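Uncharacterized protein (Helicobacter pylori, PDB 4O5J) is the extracellular domain of the outer-membrane adhesin SabA, which binds sialic acid and so probably helps the bacterium adhere to sialylated host glycans. Local coordinates at residues 104-108 / 212-218; 219-225 / 314-318; 93-97 / 242-246; 160-164 / 336-340; 151-156 / 202-207. All blocks are in the same frame, centred on the assembly; numbering follows the deposited sequence.

How the contacts relate
Contacts 1 and 3 are buried, contacts 2 and 5 partly buried, and contact 4 lies at the surface. Helix pairs make contacts 3 and 5, whose chemistry is apolar; they meet where F243 CE1 lies 3.5 Å from both M204 CE and I207 CG2. Contacts 4 and 5 share helix 146-163, and L95, on the helix used by contact 3, packs on Q163 and Y337 of contact 4. Where regular structure gives way to loops, polar bonds appear: backbone and asparagine bonds in contact 1, two water links beside CH-pi and apolar packing on a tyrosine in contact 2, a tyrosine-glutamine bond in contact 4. Contacts 1 and 2 touch through W216 CZ3 and Y318 CD1 (3.8 Å).

Contact 1: residues 104-108 / 212-218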
# COMPACT_ATOMS: atom_id res chain seq x y z
N ASN A 104 0.78 26.78 1.91
CA ASN A 104 0.56 28.18 2.21
C ASN A 104 1.81 29.02 2.11
O ASN A 104 1.79 30.23 2.33
CB ASN A 104 -0.13 28.36 3.55
CG ASN A 104 0.75 27.78 4.73
OD1 ASN A 104 1.96 27.59 4.58
ND2 ASN A 104 0.14 27.49 5.85
N TYR A 105 2.94 28.38 1.76
CA TYR A 105 4.20 29.09 1.62
C TYR A 105 5.18 28.16 0.94
O TYR A 105 5.70 27.22 1.58
CB TYR A 105 4.70 29.52 3.02
CG TYR A 105 5.88 30.44 2.96
CD1 TYR A 105 5.73 31.82 2.70
CD2 TYR A 105 7.15 29.97 3.19
CE1 TYR A 105 6.83 32.67 2.63
CE2 TYR A 105 8.25 30.81 3.14
CZ TYR A 105 8.09 32.13 2.86
OH TYR A 105 9.21 32.91 2.79
N PHE A 106 5.43 28.39 -0.35
CA PHE A 106 6.14 27.43 -1.18
C PHE A 106 7.63 27.28 -0.79
O PHE A 106 8.23 28.19 -0.26
CB PHE A 106 6.10 27.80 -2.67
CG PHE A 106 4.72 28.26 -3.17
CD1 PHE A 106 3.56 27.81 -2.54
CD2 PHE A 106 4.64 29.10 -4.27
CE1 PHE A 106 2.29 28.22 -2.98
CE2 PHE A 106 3.33 29.50 -4.75
CZ PHE A 106 2.18 29.08 -4.08
N THR A 107 8.17 26.12 -1.15
CA THR A 107 9.61 25.89 -1.03
C THR A 107 10.27 26.25 -2.36
O THR A 107 11.44 25.91 -2.61
CB THR A 107 9.88 24.42 -0.68
OG1 THR A 107 9.39 23.60 -1.75
CG2 THR A 107 9.19 24.04 0.63
N PHE A 108 9.54 26.97 -3.22
CA PHE A 108 10.10 27.44 -4.51
C PHE A 108 9.45 28.78 -4.86
O PHE A 108 8.43 29.17 -4.27
CB PHE A 108 9.83 26.39 -5.60
CG PHE A 108 8.38 25.95 -5.67
CD1 PHE A 108 7.44 26.67 -6.46
CD2 PHE A 108 7.95 24.84 -4.95
CE1 PHE A 108 6.09 26.26 -6.52
CE2 PHE A 108 6.61 24.42 -5.02
CZ PHE A 108 5.66 25.14 -5.79
N THR A 212 12.47 21.83 -10.67
CA THR A 212 12.45 22.89 -9.69
C THR A 212 12.81 22.27 -8.35
O THR A 212 12.14 21.33 -7.89
CB THR A 212 11.03 23.50 -9.60
OG1 THR A 212 10.78 24.23 -10.85
CG2 THR A 212 10.95 24.52 -8.45
N ALA A 213 13.84 22.79 -7.69
CA ALA A 213 14.27 22.22 -6.39
C ALA A 213 13.45 22.78 -5.26
O ALA A 213 13.00 23.93 -5.34
CB ALA A 213 15.77 22.52 -6.19
N MET A 214 13.22 22.00 -4.21
CA MET A 214 12.50 22.53 -3.07
C MET A 214 13.46 23.00 -1.97
O MET A 214 14.42 22.28 -1.58
CB MET A 214 11.44 21.51 -2.54
CG MET A 214 12.00 20.20 -2.10
SD MET A 214 10.70 19.03 -1.56
CE MET A 214 10.04 19.82 -0.07
N MET A 215 13.21 24.20 -1.44
CA MET A 215 14.04 24.77 -0.38
C MET A 215 13.41 24.45 0.98
O MET A 215 12.49 25.17 1.44
CB MET A 215 14.14 26.28 -0.58
CG MET A 215 14.79 26.66 -1.90
SD MET A 215 14.85 28.47 -2.22
CE MET A 215 13.10 28.84 -2.52
N TRP A 216 13.84 23.37 1.62
CA TRP A 216 13.27 22.97 2.92
C TRP A 216 13.41 24.04 3.99
O TRP A 216 12.62 24.07 4.92
CB TRP A 216 13.84 21.66 3.42
CG TRP A 216 13.33 20.47 2.68
CD1 TRP A 216 13.69 20.06 1.42
CD2 TRP A 216 12.39 19.46 3.18
NE1 TRP A 216 13.01 18.88 1.08
CE2 TRP A 216 12.22 18.49 2.13
CE3 TRP A 216 11.70 19.28 4.39
CZ2 TRP A 216 11.40 17.38 2.29
CZ3 TRP A 216 10.88 18.20 4.55
CH2 TRP A 216 10.71 17.25 3.52
N LYS A 217 14.42 24.92 3.88
CA LYS A 217 14.58 25.98 4.85
C LYS A 217 13.37 26.93 4.84
O LYS A 217 13.10 27.61 5.86
CB LYS A 217 15.87 26.76 4.58
CG LYS A 217 16.20 27.78 5.64
CD LYS A 217 16.44 27.09 7.04
CE LYS A 217 16.74 28.14 8.13
NZ LYS A 217 16.92 27.51 9.46
N ASN A 218 12.63 27.00 3.70
CA ASN A 218 11.40 27.83 3.64
C ASN A 218 10.31 27.29 4.58
O ASN A 218 9.37 28.03 4.94
CB ASN A 218 10.85 27.93 2.20
CG ASN A 218 11.53 29.01 1.40
OD1 ASN A 218 12.63 29.47 1.74
ND2 ASN A 218 10.87 29.46 0.30
O HOH W 1 11.57 31.88 3.74
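This is a buried loop-to-strand contact where loops and short strands meet the helices of the adhesion domain, joining the loop that leaves helix 82-101 to the short strand 214-215 and the 3-10 turn that follows. Strand 214-215 belongs to a two-stranded antiparallel sheet with 234-235, and 104-108 docks against it without becoming a further strand. Two hydrogen bonds fix the register. M215 N donates to T107 O (2.7 Å, 163° at the hydrogen), placing the CA atoms of T107 and M215 4.6 Å apart; N218 ND2 donates to F106 O (3.0 Å, 174°), so an asparagine side chain takes over beyond the strand and satisfies a second carbonyl of the loop. N218 can reach back because the chain turns there, with N218 N bonded to M215 O at 2.9 Å. T107 loses the largest area to the other segment, 106 Å²: T107 OG1 sits 3.0 Å from M214 CB while bonding to Y101 O. Beside it, F108 CB packs 3.6 Å from T212 CG2, and F108 CA lies 3.9 Å from M215 CE. Y105 turns the edge of its ring to the backbone, with Y105 CD2 3.4 Å from N218 O. The other amide atom, N218 OD1, is bonded to N135 ND2, which ties in helix 130-135; a water 2.7 Å from Y105 OH also donates to N218 OD1, weakly, at 3.3 Å.

Contact 2: residues 219-225 / 314-318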
# COMPACT_ATOMS: atom_id res chain seq x y z
N ILE A 219 10.41 26.02 5.01
CA ILE A 219 9.37 25.45 5.82
C ILE A 219 9.58 25.77 7.31
O ILE A 219 10.60 25.37 7.88
CB ILE A 219 9.32 23.94 5.66
CG1 ILE A 219 8.93 23.58 4.22
CG2 ILE A 219 8.33 23.36 6.66
CD1 ILE A 219 9.25 22.13 3.81
N VAL A 220 8.62 26.46 7.92
CA VAL A 220 8.67 26.81 9.32
C VAL A 220 7.58 26.08 10.07
O VAL A 220 6.39 26.36 9.88
CB VAL A 220 8.50 28.31 9.55
CG1 VAL A 220 8.69 28.65 11.07
CG2 VAL A 220 9.51 29.11 8.68
N ILE A 221 7.97 25.16 10.94
CA ILE A 221 7.03 24.50 11.81
C ILE A 221 7.57 24.56 13.23
O ILE A 221 8.64 23.98 13.49
CB ILE A 221 6.86 23.04 11.42
CG1 ILE A 221 6.34 22.94 9.94
CG2 ILE A 221 5.92 22.30 12.40
CD1 ILE A 221 6.31 21.50 9.42
N SER A 222 6.86 25.25 14.13
CA SER A 222 7.32 25.39 15.51
C SER A 222 7.53 24.06 16.18
O SER A 222 6.71 23.18 16.10
CB SER A 222 6.31 26.17 16.32
OG SER A 222 6.40 27.50 15.91
N GLY A 223 8.67 23.91 16.83
CA GLY A 223 8.98 22.69 17.57
C GLY A 223 9.54 21.64 16.63
O GLY A 223 9.81 20.54 17.02
N VAL A 224 9.68 21.97 15.37
CA VAL A 224 10.23 21.04 14.44
C VAL A 224 11.36 21.67 13.61
O VAL A 224 12.48 21.15 13.62
CB VAL A 224 9.13 20.54 13.49
CG1 VAL A 224 9.75 19.76 12.33
CG2 VAL A 224 8.10 19.71 14.28
N SER A 225 11.10 22.78 12.90
CA SER A 225 12.12 23.36 12.05
C SER A 225 13.09 24.19 12.87
O SER A 225 14.18 24.57 12.37
CB SER A 225 11.49 24.26 10.97
OG SER A 225 10.73 25.28 11.59
N GLU A 314 12.76 12.08 10.45
CA GLU A 314 12.61 13.51 10.48
C GLU A 314 11.72 13.98 9.32
O GLU A 314 10.95 14.93 9.48
CB GLU A 314 13.99 14.16 10.35
CG GLU A 314 13.91 15.67 10.46
CD GLU A 314 13.51 16.19 11.84
OE1 GLU A 314 13.81 15.48 12.84
OE2 GLU A 314 12.94 17.31 11.94
N GLN A 315 11.84 13.35 8.16
CA GLN A 315 10.96 13.70 7.02
C GLN A 315 9.52 13.32 7.35
O GLN A 315 8.60 14.07 7.04
CB GLN A 315 11.42 13.01 5.74
CG GLN A 315 12.76 13.56 5.27
CD GLN A 315 13.25 12.79 4.06
OE1 GLN A 315 12.49 12.09 3.40
NE2 GLN A 315 14.54 12.95 3.73
N TYR A 316 9.32 12.19 8.00
CA TYR A 316 7.99 11.76 8.36
C TYR A 316 7.40 12.76 9.35
O TYR A 316 6.21 13.11 9.26
CB TYR A 316 8.02 10.34 8.95
CG TYR A 316 6.66 9.78 9.26
CD1 TYR A 316 5.80 9.41 8.22
CD2 TYR A 316 6.18 9.64 10.57
CE1 TYR A 316 4.53 8.91 8.46
CE2 TYR A 316 4.87 9.14 10.81
CZ TYR A 316 4.07 8.78 9.75
OH TYR A 316 2.80 8.26 9.94
N LYS A 317 8.24 13.23 10.30
CA LYS A 317 7.76 14.19 11.30
C LYS A 317 7.24 15.46 10.59
O LYS A 317 6.22 16.01 10.98
CB LYS A 317 8.87 14.54 12.33
CG LYS A 317 8.50 15.56 13.37
CD LYS A 317 7.29 15.16 14.23
CE LYS A 317 7.51 13.92 15.11
NZ LYS A 317 6.28 13.34 15.79
N TYR A 318 7.96 15.94 9.58
CA TYR A 318 7.53 17.14 8.81
C TYR A 318 6.17 16.84 8.14
O TYR A 318 5.25 17.64 8.23
CB TYR A 318 8.53 17.50 7.74
CG TYR A 318 9.58 18.45 8.14
CD1 TYR A 318 9.56 19.78 7.68
CD2 TYR A 318 10.63 18.09 9.03
CE1 TYR A 318 10.54 20.68 8.03
CE2 TYR A 318 11.62 19.03 9.37
CZ TYR A 318 11.56 20.30 8.89
OH TYR A 318 12.53 21.26 9.25
O HOH W 2 12.67 23.52 7.81
O HOH W 3 13.27 18.58 14.37
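Y318 presents one face of its ring to V224, whose CG1 lies 3.9 Å from the ring centroid and 25° off the normal, a CH-pi contact by geometry. The motif is a tight loop set against helix 313-320: I221 to V224 form a type II beta turn, with V224 N bonded to I221 O at 2.9 Å and S222 (-57/132) and G223 (84/1) at the central positions. S225 ties the turn back, its OG accepting from I221 N at 2.8 Å. Residues before and within the turn pack on the tyrosine: I219 CG2 meets the ring edge 3.7 Å from Y318 CE1, and I221 CD1 is 4.1 Å from Y318 CD1. W216, from contact 1, also meets this ring edge-to-face. The phenol end is polar: Y318 OH bonds to I231 N and lies 2.7 Å from a water that is 2.8 Å from I219 O. Nearer the helix start, a second water lies between loop and helix, 2.8 Å from V224 O and 2.8 Å from E314 OE2.

Contact 3: residues 93-97 / 242-246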
# COMPACT_ATOMS: atom_id res chain seq x y z
N SER A 93 -1.16 11.42 2.52
CA SER A 93 0.25 11.70 2.52
C SER A 93 0.65 12.53 1.25
O SER A 93 1.55 13.38 1.30
CB SER A 93 1.06 10.43 2.75
OG SER A 93 1.03 9.65 1.62
N VAL A 94 -0.01 12.26 0.12
CA VAL A 94 0.22 13.07 -1.07
C VAL A 94 -0.18 14.53 -0.80
O VAL A 94 0.56 15.47 -1.14
CB VAL A 94 -0.58 12.52 -2.29
CG1 VAL A 94 -0.54 13.53 -3.44
CG2 VAL A 94 -0.04 11.16 -2.74
N LEU A 95 -1.35 14.75 -0.21
CA LEU A 95 -1.78 16.14 0.07
C LEU A 95 -0.91 16.72 1.20
O LEU A 95 -0.68 17.91 1.27
CB LEU A 95 -3.26 16.15 0.48
CG LEU A 95 -4.21 15.90 -0.69
CD1 LEU A 95 -5.66 15.67 -0.22
CD2 LEU A 95 -4.11 17.08 -1.67
N GLY A 96 -0.40 15.87 2.08
CA GLY A 96 0.53 16.31 3.12
C GLY A 96 1.82 16.76 2.49
O GLY A 96 2.35 17.82 2.84
N PHE A 97 2.34 16.00 1.55
CA PHE A 97 3.54 16.44 0.88
C PHE A 97 3.32 17.75 0.12
O PHE A 97 4.14 18.68 0.15
CB PHE A 97 4.11 15.37 -0.06
CG PHE A 97 5.33 15.83 -0.76
CD1 PHE A 97 6.56 15.77 -0.14
CD2 PHE A 97 5.25 16.41 -2.02
CE1 PHE A 97 7.70 16.24 -0.77
CE2 PHE A 97 6.38 16.88 -2.66
CZ PHE A 97 7.62 16.79 -2.05
N VAL A 242 10.96 10.82 1.28
CA VAL A 242 9.56 11.03 1.61
C VAL A 242 8.78 11.19 0.30
O VAL A 242 7.72 10.60 0.14
CB VAL A 242 9.32 12.23 2.54
CG1 VAL A 242 9.73 13.53 1.89
CG2 VAL A 242 7.85 12.27 2.97
N PHE A 243 9.33 11.95 -0.64
CA PHE A 243 8.72 12.11 -1.94
C PHE A 243 8.71 10.81 -2.74
O PHE A 243 7.64 10.35 -3.21
CB PHE A 243 9.37 13.20 -2.73
CG PHE A 243 8.74 13.38 -4.13
CD1 PHE A 243 7.56 14.09 -4.30
CD2 PHE A 243 9.33 12.78 -5.26
CE1 PHE A 243 6.99 14.21 -5.57
CE2 PHE A 243 8.79 12.90 -6.49
CZ PHE A 243 7.62 13.63 -6.66
N ASN A 244 9.88 10.20 -2.93
CA ASN A 244 9.98 9.01 -3.72
C ASN A 244 9.10 7.88 -3.18
O ASN A 244 8.42 7.21 -3.95
CB ASN A 244 11.42 8.55 -3.80
CG ASN A 244 12.31 9.57 -4.49
OD1 ASN A 244 11.83 10.37 -5.31
ND2 ASN A 244 13.57 9.61 -4.13
N ASN A 245 9.16 7.65 -1.87
CA ASN A 245 8.42 6.55 -1.30
C ASN A 245 6.88 6.77 -1.50
O ASN A 245 6.17 5.85 -1.85
CB ASN A 245 8.73 6.40 0.17
CG ASN A 245 10.04 5.65 0.39
OD1 ASN A 245 10.83 5.46 -0.53
ND2 ASN A 245 10.26 5.21 1.64
N ILE A 246 6.39 7.97 -1.23
CA ILE A 246 4.99 8.27 -1.40
C ILE A 246 4.61 8.08 -2.88
O ILE A 246 3.60 7.45 -3.17
CB ILE A 246 4.62 9.71 -0.96
CG1 ILE A 246 4.76 9.86 0.55
CG2 ILE A 246 3.19 10.04 -1.41
CD1 ILE A 246 4.47 11.29 1.09
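The aromatic part of the contact is the pair F97 and F243. Their ring centroids are 5.2 Å apart with planes at 52°, an oblique meeting that is neither a stack nor edge-to-face; F243 CD1 lies over one face of the F97 ring, 3.4 Å from F97 CE2. M204 and I207 of helix 193-209 pack against F243 from outside the pair. These contacts join two antiparallel members of the helical bundle, helix 82-101 and helix 241-268: the axes of segments 93-97 and 242-246 approach to 10.6 Å at a signed crossing angle of -152°, with CA atoms nearest at V94 and I246 (6.8 Å) and at F97 and F243 (7.3 Å). The aliphatic contacts centre on I246, which reaches into the surface formed by S93, V94 and F97. I246 CG2 is 3.7 Å from V94 CG2, and I246 CD1 is 4.3 Å from F97 CB. V242 CG1 completes this group at 4.3 Å from F97 CE1. Polar atoms take part by van der Waals contact: S93 O is 3.6 Å from I246 CD1, and S93 OG, itself bonded to V90 O within its own helix, is 3.7 Å from I246 CG2.

Contact 4: residues 160-164 / 336-340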
# COMPACT_ATOMS: atom_id res chain seq x y z
N GLN A 160 -7.81 17.16 -3.30
CA GLN A 160 -8.44 17.54 -2.04
C GLN A 160 -9.98 17.36 -2.08
O GLN A 160 -10.59 16.82 -1.14
CB GLN A 160 -8.07 18.99 -1.70
CG GLN A 160 -8.83 19.58 -0.50
CD GLN A 160 -8.45 18.90 0.77
OE1 GLN A 160 -9.20 18.08 1.31
NE2 GLN A 160 -7.28 19.18 1.21
N ALA A 161 -10.63 17.83 -3.16
CA ALA A 161 -12.09 17.66 -3.27
C ALA A 161 -12.49 16.17 -3.33
O ALA A 161 -13.53 15.77 -2.80
CB ALA A 161 -12.66 18.42 -4.49
N ALA A 162 -11.67 15.35 -4.01
CA ALA A 162 -11.97 13.92 -4.12
C ALA A 162 -11.99 13.28 -2.73
O ALA A 162 -12.80 12.41 -2.44
CB ALA A 162 -10.94 13.22 -5.00
N GLN A 163 -11.08 13.72 -1.87
CA GLN A 163 -10.96 13.10 -0.55
C GLN A 163 -12.03 13.57 0.43
O GLN A 163 -12.61 12.76 1.17
CB GLN A 163 -9.56 13.38 0.05
CG GLN A 163 -9.47 12.86 1.49
CD GLN A 163 -8.11 13.12 2.08
OE1 GLN A 163 -7.59 14.25 2.06
NE2 GLN A 163 -7.49 12.05 2.60
N THR A 164 -12.30 14.86 0.45
CA THR A 164 -13.12 15.45 1.49
C THR A 164 -14.20 16.33 0.87
O THR A 164 -13.92 17.18 0.01
CB THR A 164 -12.23 16.31 2.42
OG1 THR A 164 -11.24 15.46 3.02
CG2 THR A 164 -13.05 16.98 3.54
N PRO A 336 -5.58 25.16 6.99
CA PRO A 336 -4.45 24.34 6.52
C PRO A 336 -4.92 22.90 6.30
O PRO A 336 -6.04 22.57 6.72
CB PRO A 336 -3.45 24.39 7.69
CG PRO A 336 -4.33 24.64 8.91
CD PRO A 336 -5.44 25.54 8.41
N TYR A 337 -4.10 22.05 5.66
CA TYR A 337 -4.48 20.64 5.49
C TYR A 337 -4.36 19.79 6.80
O TYR A 337 -3.31 19.20 7.05
CB TYR A 337 -3.73 20.01 4.30
CG TYR A 337 -4.11 18.61 4.05
CD1 TYR A 337 -5.40 18.33 3.54
CD2 TYR A 337 -3.20 17.53 4.31
CE1 TYR A 337 -5.77 17.01 3.30
CE2 TYR A 337 -3.58 16.18 4.05
CZ TYR A 337 -4.87 15.94 3.55
OH TYR A 337 -5.35 14.64 3.25
N ARG A 338 -5.44 19.76 7.60
CA ARG A 338 -5.45 19.13 8.94
C ARG A 338 -5.56 17.61 8.92
O ARG A 338 -5.19 16.95 9.91
CB ARG A 338 -6.52 19.74 9.84
CG ARG A 338 -6.11 21.15 10.32
CD ARG A 338 -7.03 21.74 11.38
NE ARG A 338 -7.08 20.91 12.58
CZ ARG A 338 -6.24 21.00 13.62
NH1 ARG A 338 -5.23 21.89 13.62
NH2 ARG A 338 -6.41 20.18 14.66
N GLN A 339 -6.04 17.05 7.79
CA GLN A 339 -6.25 15.61 7.62
C GLN A 339 -4.98 14.83 8.00
O GLN A 339 -5.05 13.69 8.46
CB GLN A 339 -6.71 15.26 6.16
CG GLN A 339 -8.14 15.57 5.91
CD GLN A 339 -8.96 14.69 6.81
OE1 GLN A 339 -8.81 13.47 6.77
NE2 GLN A 339 -9.78 15.28 7.66
N VAL A 340 -3.83 15.48 7.81
CA VAL A 340 -2.53 14.88 8.04
C VAL A 340 -2.38 14.43 9.53
O VAL A 340 -1.45 13.70 9.89
CB VAL A 340 -1.40 15.84 7.52
CG1 VAL A 340 -0.79 16.65 8.65
CG2 VAL A 340 -0.35 15.07 6.76
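Starting in the last turn of helix 146-163, Q160 first brings its amide up to the tyrosine: Q160 NE2 is 3.1 Å from Y337 CD1, at an oblique position relative to the ring. That nitrogen makes a weak hydrogen bond to a glycerol, probably from crystallisation. One turn on, Q163 points its CB toward 336-340 and reaches out with t chi1 and chi2. Y337 OH donates to Q163 OE1 at 2.6 Å, and the acceptor lies near the ring plane. T164 is the first residue to leave helical geometry; T164 OG1 is 4.2 Å from Q339 CG. The opposing strip is the loop leading into helix 343-396, bent by an inverse gamma turn centred on Y337, whose side chain spans the gap although the CA atoms of Q160 and Y337 are 9.1 Å apart. Q163 NE2 bonds to T92 OG1 and Q88 OE1 of helix 82-101. One carboxamide therefore accepts from the loop and donates to a second helix, so the bond between these segments is polar, while Y337 also packs on L95.

Contact 5: residues 151-156 / 202-207; sequences KMKKLA and QLMDLI
Build 151-156 and 202-207 as alpha helix (phi near -60°, psi near -45°, with bonds such as A156 N to M152 O, 2.8 Å) and set them antiparallel, their short axes 9.5 Å apart at closest approach with a signed crossing angle of -157°. The register is fixed by L155 opposite L203, CA atoms 5.9 Å apart. Leucines from both helices interdigitate. L206 (t, p) pushes CD2 into the hollow among K151, M152 and L155: 3.7 Å from K151 CB, 3.6 Å from M152 CG and 4.3 Å from L155 CD1. L203 (t, p) fills the next hollow, its CD1 4.1 Å from M152 CB and its CD2 4.2 Å from A156 CB, a shallow wall. In return L155 (m, t) enters between Q202, L203 and L206, with CD2 3.7 Å from Q202 OE1 and CB 4.2 Å from L203 CB. M152, extended as m, t, t, slides its CE past L206 to 4.1 Å from I207 CG1. Such interdigitation is typical of an apolar, antiparallel helix-helix interface in a helical bundle.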
# COMPACT_ATOMS: atom_id res chain seq x y z
N LYS A 151 -1.04 24.14 -13.19
CA LYS A 151 -1.37 22.73 -13.34
C LYS A 151 -1.27 21.94 -12.02
O LYS A 151 -2.15 21.13 -11.70
CB LYS A 151 -0.47 22.07 -14.39
CG LYS A 151 -0.66 22.65 -15.81
CD LYS A 151 -0.11 21.77 -16.96
CE LYS A 151 1.39 21.60 -16.89
NZ LYS A 151 1.81 20.51 -17.84
N MET A 152 -0.20 22.17 -11.24
CA MET A 152 -0.06 21.44 -9.97
C MET A 152 -1.18 21.82 -9.03
O MET A 152 -1.86 20.93 -8.46
CB MET A 152 1.28 21.75 -9.29
CG MET A 152 2.49 21.23 -10.07
SD MET A 152 4.04 21.68 -9.18
CE MET A 152 5.24 20.95 -10.29
N LYS A 153 -1.34 23.12 -8.84
CA LYS A 153 -2.37 23.64 -7.89
C LYS A 153 -3.77 23.07 -8.24
O LYS A 153 -4.53 22.64 -7.36
CB LYS A 153 -2.39 25.16 -7.94
CG LYS A 153 -3.35 25.78 -6.94
CD LYS A 153 -2.95 25.44 -5.44
CE LYS A 153 -3.71 26.36 -4.54
NZ LYS A 153 -3.36 26.15 -3.07
N LYS A 154 -4.12 23.04 -9.53
CA LYS A 154 -5.40 22.52 -9.94
C LYS A 154 -5.53 21.03 -9.57
O LYS A 154 -6.55 20.60 -8.96
CB LYS A 154 -5.59 22.75 -11.48
CG LYS A 154 -6.71 21.98 -12.12
CD LYS A 154 -8.06 22.33 -11.63
CE LYS A 154 -9.18 21.73 -12.60
NZ LYS A 154 -10.47 21.86 -11.80
N LEU A 155 -4.51 20.23 -9.89
CA LEU A 155 -4.51 18.80 -9.49
C LEU A 155 -4.65 18.65 -7.97
O LEU A 155 -5.44 17.79 -7.50
CB LEU A 155 -3.27 18.09 -9.97
CG LEU A 155 -3.20 17.84 -11.47
CD1 LEU A 155 -1.80 17.41 -11.89
CD2 LEU A 155 -4.27 16.81 -11.92
N ALA A 156 -3.94 19.50 -7.21
CA ALA A 156 -3.98 19.43 -5.74
C ALA A 156 -5.39 19.73 -5.23
O ALA A 156 -5.89 19.05 -4.32
CB ALA A 156 -2.96 20.38 -5.09
N GLN A 202 -0.98 11.89 -11.18
CA GLN A 202 -0.64 12.99 -12.06
C GLN A 202 0.13 14.09 -11.33
O GLN A 202 1.03 14.71 -11.89
CB GLN A 202 -1.93 13.62 -12.66
CG GLN A 202 -2.70 12.68 -13.59
CD GLN A 202 -3.94 13.39 -14.14
OE1 GLN A 202 -3.88 14.46 -14.77
NE2 GLN A 202 -5.08 12.82 -13.85
N LEU A 203 -0.32 14.42 -10.12
CA LEU A 203 0.34 15.43 -9.33
C LEU A 203 1.81 15.06 -9.01
O LEU A 203 2.76 15.83 -9.33
CB LEU A 203 -0.44 15.71 -8.06
CG LEU A 203 0.15 16.71 -7.08
CD1 LEU A 203 0.46 18.05 -7.78
CD2 LEU A 203 -0.76 16.90 -5.87
N MET A 204 2.00 13.88 -8.43
CA MET A 204 3.37 13.41 -8.12
C MET A 204 4.21 13.31 -9.38
O MET A 204 5.40 13.67 -9.37
CB MET A 204 3.33 12.08 -7.42
CG MET A 204 2.60 12.11 -6.09
SD MET A 204 3.27 13.32 -4.90
CE MET A 204 4.54 12.26 -4.09
N ASP A 205 3.61 12.86 -10.50
CA ASP A 205 4.38 12.76 -11.77
C ASP A 205 4.83 14.15 -12.21
O ASP A 205 5.97 14.33 -12.65
CB ASP A 205 3.58 12.16 -12.89
CG ASP A 205 3.39 10.67 -12.71
OD1 ASP A 205 4.03 10.12 -11.77
OD2 ASP A 205 2.58 10.02 -13.47
N LEU A 206 3.94 15.12 -12.10
CA LEU A 206 4.23 16.46 -12.55
C LEU A 206 5.34 17.05 -11.68
O LEU A 206 6.28 17.69 -12.18
CB LEU A 206 2.97 17.34 -12.51
CG LEU A 206 3.15 18.76 -13.04
CD1 LEU A 206 3.82 18.71 -14.43
CD2 LEU A 206 1.81 19.45 -13.12
N ILE A 207 5.22 16.87 -10.37
CA ILE A 207 6.26 17.34 -9.46
C ILE A 207 7.63 16.71 -9.78
O ILE A 207 8.68 17.41 -9.86
CB ILE A 207 5.88 17.07 -8.00
CG1 ILE A 207 4.62 17.92 -7.63
CG2 ILE A 207 7.10 17.37 -7.04
CD1 ILE A 207 4.07 17.68 -6.25